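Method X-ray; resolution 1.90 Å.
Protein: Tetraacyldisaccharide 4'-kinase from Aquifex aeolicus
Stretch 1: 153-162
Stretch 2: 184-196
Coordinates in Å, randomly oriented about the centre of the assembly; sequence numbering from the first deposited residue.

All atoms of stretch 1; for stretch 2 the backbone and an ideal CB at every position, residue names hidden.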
# COMPACT_ATOMS: atom_id res chain seq x y z
N LEU A 153 0.36 -4.60 11.66
CA LEU A 153 -1.02 -4.32 11.29
C LEU A 153 -1.29 -2.84 11.38
O LEU A 153 -1.06 -2.22 12.43
CB LEU A 153 -1.98 -5.05 12.23
CG LEU A 153 -3.47 -4.78 11.95
CD1 LEU A 153 -3.89 -5.40 10.62
CD2 LEU A 153 -4.37 -5.31 13.11
N LEU A 154 -1.80 -2.28 10.30
CA LEU A 154 -2.19 -0.86 10.29
C LEU A 154 -3.66 -0.78 10.63
O LEU A 154 -4.47 -1.55 10.11
CB LEU A 154 -1.96 -0.24 8.91
CG LEU A 154 -0.55 0.29 8.63
CD1 LEU A 154 0.51 -0.78 8.84
CD2 LEU A 154 -0.49 0.82 7.19
N LEU A 155 -3.99 0.18 11.49
CA LEU A 155 -5.36 0.41 11.93
C LEU A 155 -5.68 1.89 11.85
O LEU A 155 -4.92 2.70 12.37
CB LEU A 155 -5.52 0.01 13.40
CG LEU A 155 -5.92 -1.38 13.87
CD1 LEU A 155 -6.13 -1.28 15.37
CD2 LEU A 155 -7.20 -1.89 13.18
N LYS A 156 -6.80 2.24 11.23
CA LYS A 156 -7.28 3.62 11.34
C LYS A 156 -8.49 3.72 12.26
O LYS A 156 -9.19 2.72 12.50
CB LYS A 156 -7.60 4.21 9.97
CG LYS A 156 -8.68 3.48 9.23
CD LYS A 156 -8.80 3.98 7.81
CE LYS A 156 -9.75 3.11 7.03
NZ LYS A 156 -9.82 3.53 5.61
N LYS A 157 -8.74 4.90 12.79
CA LYS A 157 -9.82 5.06 13.76
C LYS A 157 -11.13 4.49 13.20
O LYS A 157 -11.88 3.82 13.91
CB LYS A 157 -9.99 6.53 14.16
CG LYS A 157 -11.04 6.76 15.26
CD LYS A 157 -11.20 8.25 15.57
CE LYS A 157 -12.21 8.50 16.67
NZ LYS A 157 -12.39 9.96 16.91
N LYS A 158 -11.40 4.75 11.93
CA LYS A 158 -12.63 4.26 11.28
C LYS A 158 -12.80 2.74 11.39
O LYS A 158 -13.93 2.24 11.51
CB LYS A 158 -12.63 4.67 9.81
CG LYS A 158 -13.94 4.41 9.08
CD LYS A 158 -13.77 4.63 7.59
CE LYS A 158 -15.07 4.40 6.83
NZ LYS A 158 -14.87 4.52 5.35
N ASP A 159 -11.69 2.01 11.33
CA ASP A 159 -11.72 0.54 11.43
C ASP A 159 -12.38 0.06 12.72
O ASP A 159 -13.14 -0.92 12.71
CB ASP A 159 -10.31 -0.06 11.36
CG ASP A 159 -9.66 0.11 9.99
OD1 ASP A 159 -10.40 0.17 8.98
OD2 ASP A 159 -8.41 0.15 9.92
N LEU A 160 -12.09 0.75 13.82
CA LEU A 160 -12.59 0.34 15.14
C LEU A 160 -14.11 0.45 15.25
O LEU A 160 -14.72 -0.16 16.13
CB LEU A 160 -11.93 1.17 16.24
CG LEU A 160 -10.42 1.03 16.41
CD1 LEU A 160 -9.93 1.96 17.49
CD2 LEU A 160 -10.04 -0.41 16.73
N LYS A 161 -14.71 1.23 14.36
CA LYS A 161 -16.16 1.42 14.39
C LYS A 161 -16.85 0.67 13.25
O LYS A 161 -18.06 0.76 13.10
CB LYS A 161 -16.49 2.91 14.29
CG LYS A 161 -15.81 3.76 15.36
CD LYS A 161 -16.00 5.26 15.11
CE LYS A 161 -15.19 5.74 13.92
NZ LYS A 161 -15.15 7.22 13.83
N ASP A 162 -16.08 -0.07 12.46
CA ASP A 162 -16.57 -0.64 11.20
C ASP A 162 -17.16 -2.04 11.38
O ASP A 162 -17.17 -2.59 12.48
CB ASP A 162 -15.43 -0.67 10.18
CG ASP A 162 -15.90 -0.46 8.75
OD1 ASP A 162 -17.00 -0.93 8.41
OD2 ASP A 162 -15.16 0.17 7.96
N UNK A 184 0.26 -0.14 13.89
CA UNK A 184 0.54 1.20 13.39
C UNK A 184 -0.79 1.90 13.27
O UNK A 184 -1.66 1.45 12.52
CB UNK A 184 1.29 1.18 12.06
N UNK A 185 -0.97 2.96 14.05
CA UNK A 185 -2.23 3.68 14.11
C UNK A 185 -2.17 4.83 13.11
O UNK A 185 -1.49 5.83 13.34
CB UNK A 185 -2.51 4.19 15.52
N UNK A 186 -2.90 4.68 12.01
CA UNK A 186 -2.75 5.56 10.85
C UNK A 186 -3.74 6.72 10.78
O UNK A 186 -4.71 6.81 11.55
CB UNK A 186 -2.88 4.73 9.57
N UNK A 187 -3.49 7.61 9.81
CA UNK A 187 -4.29 8.81 9.57
C UNK A 187 -4.38 9.73 10.79
O UNK A 187 -5.38 10.41 11.00
CB UNK A 187 -5.70 8.41 9.13
N UNK A 188 -3.30 9.76 11.58
CA UNK A 188 -3.27 10.60 12.78
C UNK A 188 -3.38 12.07 12.41
O UNK A 188 -3.83 12.89 13.22
CB UNK A 188 -1.99 10.35 13.58
N UNK A 189 -2.97 12.40 11.19
CA UNK A 189 -2.95 13.79 10.74
C UNK A 189 -4.36 14.35 10.50
O UNK A 189 -4.53 15.56 10.37
CB UNK A 189 -2.12 13.90 9.46
N UNK A 190 -5.36 13.48 10.46
CA UNK A 190 -6.74 13.93 10.24
C UNK A 190 -7.79 13.27 11.13
O UNK A 190 -8.86 13.84 11.34
CB UNK A 190 -7.12 13.68 8.78
N UNK A 191 -7.49 12.08 11.65
CA UNK A 191 -8.39 11.42 12.59
C UNK A 191 -7.54 10.80 13.69
O UNK A 191 -7.44 9.57 13.78
CB UNK A 191 -9.25 10.37 11.90
N UNK A 192 -6.95 11.65 14.54
CA UNK A 192 -6.04 11.16 15.58
C UNK A 192 -6.78 10.27 16.55
O UNK A 192 -7.96 10.53 16.83
CB UNK A 192 -5.39 12.32 16.33
N UNK A 193 -6.12 9.25 17.06
CA UNK A 193 -6.74 8.40 18.07
C UNK A 193 -5.71 7.60 18.82
O UNK A 193 -4.57 7.46 18.39
CB UNK A 193 -7.76 7.46 17.43
N UNK A 194 -6.13 7.04 19.95
CA UNK A 194 -5.29 6.16 20.75
C UNK A 194 -5.92 4.78 20.76
O UNK A 194 -7.14 4.64 20.64
CB UNK A 194 -5.11 6.70 22.17
N UNK A 195 -5.10 3.76 20.91
CA UNK A 195 -5.62 2.41 21.00
C UNK A 195 -4.62 1.53 21.74
O UNK A 195 -3.55 1.22 21.21
CB UNK A 195 -5.92 1.85 19.61
N UNK A 196 -4.98 1.14 22.96
CA UNK A 196 -4.08 0.35 23.79
C UNK A 196 -4.43 -1.13 23.78
O UNK A 196 -5.57 -1.52 24.06
CB UNK A 196 -4.10 0.87 25.23

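Position 184 pairs with Leu154 in a parallel ladder. Its N donates to Leu153 O (2.9 Å), and its O accepts from Leu155 N (2.8 Å). The ideal CB lies 3.8 Å from Leu154 CD1, on the same face of the sheet. An apolar side chain suits it, and strand angles favour a beta-branched one. It is Val184, which packs on Leu154.

Position 185 points to the other face, with Leu155. Its CB is 4.2 Å from Leu155 O, and the neighbouring side chain is apolar. Several aliphatic or aromatic residues would fit. It is Leu185; CD2 reaches to 4.3 Å from Leu155 CB.

Position 186 returns to the face of Leu154. Its N donates to Leu155 O (2.9 Å). The ideal CB of 186 stands 4.0 Å from Leu155 O. Leu154 CB is 5.1 Å from the ideal CB of 186. A small side chain with both a methyl and a donor would serve, as would valine. It is Thr186. Thr186 OG1 makes a weak hydrogen bond to Leu155 O (3.2 Å), while CG2 packs 3.7 Å from Leu154 CG.

Position 187 has phi/psi of 57/33, a left-handed turn that favours glycine, asparagine or aspartate. Its CB, however, points toward Lys156 CB, 4.7 Å away, so a larger side chain could cover the lysine. It is Tyr187, with CD1 4.0 Å from Lys156 CB.

Positions 188, 189 and 190 offer stretch 1 no close CB, so many residues would do. They are Gln188, Glu189 and Val190. Gln188 braces its own loop: NE2 donates to Leu185 O (3.3 Å).

Position 191 points toward Lys157, CB to CB 4.5 Å, with the end of Lys161 coming nearer. An acidic or polar side chain is likely. It is Glu191. OE2 lies 3.4 Å from Lys157 CD and 4.0 Å from Lys161 NZ, too far for a salt bridge.

Position 192 points away; stretch 1 sets little limit, and phi of -63 allows proline among others. It is Pro192; two waters link its O to Lys157 NZ, one by a weak bond to NZ.

Position 193 faces Lys157 CD at 4.0 Å from its CB, with Leu160 beyond. A long aliphatic or an aromatic side chain would suit. It is Phe193. Lys157 CB lies over the ring face, 3.9 Å from its centroid, and Leu155 O meets the ring edge, 3.4 Å from CZ.

Position 195 points its CB toward Leu160 CD1 (4.5 Å) and Leu155 CD1 (5.3 Å). A large aliphatic or an aromatic side chain would suit. It is Phe195. Leu160 CD2 sits over its ring, and CE2 is 3.6 Å from Leu155 CD1.

Position 194 points away and 196 is out of reach, so stretch 1 sets no preference; they are Glu194 and Phe196.

Stretch 2, residues 184-196: VLTYQEVEPFEFF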
# COMPACT_ATOMS: atom_id res chain seq x y z
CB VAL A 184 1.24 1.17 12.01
CG1 VAL A 184 1.45 2.61 11.48
CG2 VAL A 184 2.60 0.46 12.11
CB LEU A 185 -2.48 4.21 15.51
CG LEU A 185 -2.40 3.21 16.68
CD1 LEU A 185 -2.86 3.87 17.98
CD2 LEU A 185 -3.21 1.94 16.42
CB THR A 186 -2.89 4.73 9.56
OG1 THR A 186 -4.19 4.13 9.55
CG2 THR A 186 -1.82 3.62 9.50
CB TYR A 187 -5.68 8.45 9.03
CG TYR A 187 -5.62 7.85 7.64
CD1 TYR A 187 -5.44 6.48 7.46
CD2 TYR A 187 -5.71 8.65 6.51
CE1 TYR A 187 -5.37 5.92 6.19
CE2 TYR A 187 -5.64 8.11 5.23
CZ TYR A 187 -5.47 6.74 5.08
OH TYR A 187 -5.41 6.19 3.82
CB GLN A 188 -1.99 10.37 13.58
CG GLN A 188 -1.87 8.98 14.19
CD GLN A 188 -2.82 8.75 15.35
OE1 GLN A 188 -3.27 9.70 16.00
NE2 GLN A 188 -3.11 7.49 15.64
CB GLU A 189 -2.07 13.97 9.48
CG GLU A 189 -2.65 13.42 8.19
CD GLU A 189 -2.48 11.91 8.04
OE1 GLU A 189 -1.72 11.32 8.83
OE2 GLU A 189 -3.10 11.32 7.14
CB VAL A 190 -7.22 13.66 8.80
CG1 VAL A 190 -7.01 12.21 8.44
CG2 VAL A 190 -8.68 14.03 8.66
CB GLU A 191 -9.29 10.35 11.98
CG GLU A 191 -10.63 10.86 11.48
CD GLU A 191 -11.66 9.76 11.38
OE1 GLU A 191 -12.25 9.59 10.30
OE2 GLU A 191 -11.88 9.06 12.39
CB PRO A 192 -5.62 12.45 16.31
CG PRO A 192 -6.09 13.59 15.46
CD PRO A 192 -7.24 13.08 14.67
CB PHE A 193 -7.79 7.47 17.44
CG PHE A 193 -7.21 6.33 16.62
CD1 PHE A 193 -6.64 6.57 15.37
CD2 PHE A 193 -7.25 5.02 17.09
CE1 PHE A 193 -6.12 5.53 14.61
CE2 PHE A 193 -6.74 3.97 16.34
CZ PHE A 193 -6.17 4.22 15.09
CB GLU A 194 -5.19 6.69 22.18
CG GLU A 194 -4.76 8.15 22.29
CD GLU A 194 -3.26 8.33 22.18
OE1 GLU A 194 -2.53 7.32 22.17
OE2 GLU A 194 -2.81 9.50 22.10
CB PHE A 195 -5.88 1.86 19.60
CG PHE A 195 -6.56 0.52 19.60
CD1 PHE A 195 -7.77 0.34 20.24
CD2 PHE A 195 -6.00 -0.55 18.92
CE1 PHE A 195 -8.40 -0.89 20.23
CE2 PHE A 195 -6.63 -1.78 18.91
CZ PHE A 195 -7.83 -1.95 19.56
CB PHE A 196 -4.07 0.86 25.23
CG PHE A 196 -3.19 0.05 26.14
CD1 PHE A 196 -1.83 0.33 26.23
CD2 PHE A 196 -3.71 -1.00 26.87
CE1 PHE A 196 -1.02 -0.42 27.06
CE2 PHE A 196 -2.90 -1.75 27.70
CZ PHE A 196 -1.55 -1.46 27.79
O HOH W 1 -7.42 7.49 11.97
O HOH W 2 -10.21 11.89 15.64
O HOH W 3 -9.73 10.01 18.92
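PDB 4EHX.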